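Local coordinates for protein GH127 beta-L-arabinofuranoside (Geobacillus stearothermophilus, PDB 4QK0) that probably hydrolyses beta-L-arabinofuranosides, acting as a family GH127 glycoside hydrolase that removes terminal beta-L-arabinofuranose residues from sugar chains, at residues R492-T497 with V503-L508. Residues are numbered along the deposited sequence; the frame is centred on the assembly and turned at random.
Sequences RGAEVT and VDIVPL
Val503 N donates to Val496 O (3.0 Å, N-H...O 155°), the one direct hydrogen bond between the two segments. The return bond, from Val496 N to Val503 O, is not made directly; a water accepts from Val496 N at 2.8 Å and donates to Val503 O at 2.6 Å, spanning the gap where the chains begin to part. Valine, beta-branched, favours the extended backbone both residues adopt. Asp504 turns away from 492-497; its short acidic side chain suits the start of a turn, OD1 accepting a weak bond from Val506 N. Ile505 brings the chain back into apolar contact. Its chi1 of 54° sets CG2 beside the backbone N, where it packs on Val496 CG2 at 3.6 Å, the side chains crossing nearly at right angles. CG1 carries CD1 to 3.9 Å from Ala494 O and near the Ala494 methyl, a side chain short enough to let the ethyl end approach the backbone. Val506 to Leu508 form a 3-10 turn, fastened by Leu508 N to Ile505 O at 2.8 Å. Val496 also packs on Val526 and Leu528 of the adjoining strand. The arrangement is an antiparallel beta-hairpin at a sheet edge in the GH127 middle domain, its outer strand peeling off through a water bridge.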
loop_
_atom_site.group_PDB
_atom_site.type_symbol
_atom_site.label_atom_id
_atom_site.label_comp_id
_atom_site.label_asym_id
_atom_site.label_seq_id
_atom_site.Cartn_x
_atom_site.Cartn_y
_atom_site.Cartn_z
ATOM N N ARG A 492 31.290 -18.967 1.808
ATOM C CA ARG A 492 31.515 -20.403 2.092
ATOM C C ARG A 492 33.002 -20.568 1.820
ATOM O O ARG A 492 33.519 -20.014 0.834
ATOM C CB ARG A 492 30.847 -21.378 1.095
ATOM C CG ARG A 492 29.448 -21.125 0.565
ATOM C CD ARG A 492 29.378 -21.373 -0.964
ATOM N NE ARG A 492 28.062 -21.076 -1.537
ATOM C CZ ARG A 492 27.038 -21.940 -1.663
ATOM N NH1 ARG A 492 27.166 -23.223 -1.295
ATOM N NH2 ARG A 492 25.874 -21.523 -2.189
ATOM N N GLY A 493 33.677 -21.382 2.596
ATOM C CA GLY A 493 35.030 -21.818 2.246
ATOM C C GLY A 493 36.136 -20.805 2.303
ATOM O O GLY A 493 37.019 -20.736 1.403
ATOM N N ALA A 494 36.145 -20.011 3.350
ATOM C CA ALA A 494 37.244 -19.050 3.472
ATOM C C ALA A 494 38.572 -19.791 3.638
ATOM O O ALA A 494 38.624 -20.828 4.297
ATOM C CB ALA A 494 36.993 -18.166 4.644
ATOM N N GLU A 495 39.636 -19.273 3.040
ATOM C CA GLU A 495 40.971 -19.858 3.212
ATOM C C GLU A 495 41.968 -18.804 3.754
ATOM O O GLU A 495 41.860 -17.610 3.424
ATOM C CB GLU A 495 41.493 -20.394 1.882
ATOM C CG GLU A 495 40.670 -21.503 1.216
ATOM C CD GLU A 495 41.105 -21.835 -0.239
ATOM O OE1 GLU A 495 42.284 -21.645 -0.619
ATOM O OE2 GLU A 495 40.264 -22.251 -1.062
ATOM N N VAL A 496 42.884 -19.242 4.616
ATOM C CA VAL A 496 43.904 -18.357 5.223
ATOM C C VAL A 496 45.297 -18.922 5.172
ATOM O O VAL A 496 45.499 -20.113 5.452
ATOM C CB VAL A 496 43.628 -18.061 6.703
ATOM C CG1 VAL A 496 44.693 -17.141 7.272
ATOM C CG2 VAL A 496 42.287 -17.370 6.848
ATOM N N THR A 497 46.263 -18.076 4.800
ATOM C CA THR A 497 47.668 -18.456 4.863
ATOM C C THR A 497 48.435 -17.403 5.626
ATOM O O THR A 497 48.104 -16.216 5.591
ATOM C CB THR A 497 48.358 -18.617 3.494
ATOM O OG1 THR A 497 48.453 -17.348 2.866
ATOM C CG2 THR A 497 47.625 -19.590 2.602
ATOM N N VAL A 503 46.742 -22.276 7.041
ATOM C CA VAL A 503 46.339 -22.417 8.421
ATOM C C VAL A 503 44.918 -22.952 8.478
ATOM O O VAL A 503 44.031 -22.452 7.769
ATOM C CB VAL A 503 46.368 -21.062 9.078
ATOM C CG1 VAL A 503 45.767 -21.112 10.475
ATOM C CG2 VAL A 503 47.804 -20.580 9.124
ATOM N N ASP A 504 44.718 -23.977 9.295
ATOM C CA ASP A 504 43.420 -24.524 9.519
ATOM C C ASP A 504 42.703 -23.572 10.456
ATOM O O ASP A 504 42.994 -23.514 11.633
ATOM C CB ASP A 504 43.508 -25.938 10.129
ATOM C CG ASP A 504 42.123 -26.603 10.277
ATOM O OD1 ASP A 504 41.099 -26.050 9.785
ATOM O OD2 ASP A 504 42.055 -27.689 10.892
ATOM N N ILE A 505 41.734 -22.839 9.923
ATOM C CA ILE A 505 41.018 -21.838 10.719
ATOM C C ILE A 505 39.827 -22.391 11.454
ATOM O O ILE A 505 39.338 -21.767 12.382
ATOM C CB ILE A 505 40.548 -20.637 9.887
ATOM C CG1 ILE A 505 39.712 -21.073 8.672
ATOM C CG2 ILE A 505 41.758 -19.788 9.505
ATOM C CD1 ILE A 505 38.974 -19.911 8.038
ATOM N N VAL A 506 39.346 -23.542 11.020
ATOM C CA VAL A 506 38.136 -24.118 11.595
ATOM C C VAL A 506 38.159 -24.211 13.133
ATOM O O VAL A 506 37.220 -23.781 13.761
ATOM C CB VAL A 506 37.815 -25.498 10.956
ATOM C CG1 VAL A 506 36.892 -26.337 11.852
ATOM C CG2 VAL A 506 37.231 -25.286 9.555
ATOM N N PRO A 507 39.218 -24.776 13.719
ATOM C CA PRO A 507 39.354 -24.751 15.183
ATOM C C PRO A 507 39.623 -23.378 15.802
ATOM O O PRO A 507 39.593 -23.248 16.997
ATOM C CB PRO A 507 40.557 -25.675 15.466
ATOM C CG PRO A 507 41.287 -25.801 14.157
ATOM C CD PRO A 507 40.284 -25.561 13.059
ATOM N N LEU A 508 39.914 -22.367 15.005
ATOM C CA LEU A 508 40.215 -21.053 15.538
ATOM C C LEU A 508 38.988 -20.146 15.537
ATOM O O LEU A 508 39.060 -19.001 16.011
ATOM C CB LEU A 508 41.322 -20.416 14.710
ATOM C CG LEU A 508 42.601 -21.259 14.619
ATOM C CD1 LEU A 508 43.664 -20.584 13.768
ATOM C CD2 LEU A 508 43.156 -21.607 16.009
HETATM O O HOH W 1 42.583 -21.777 5.683
#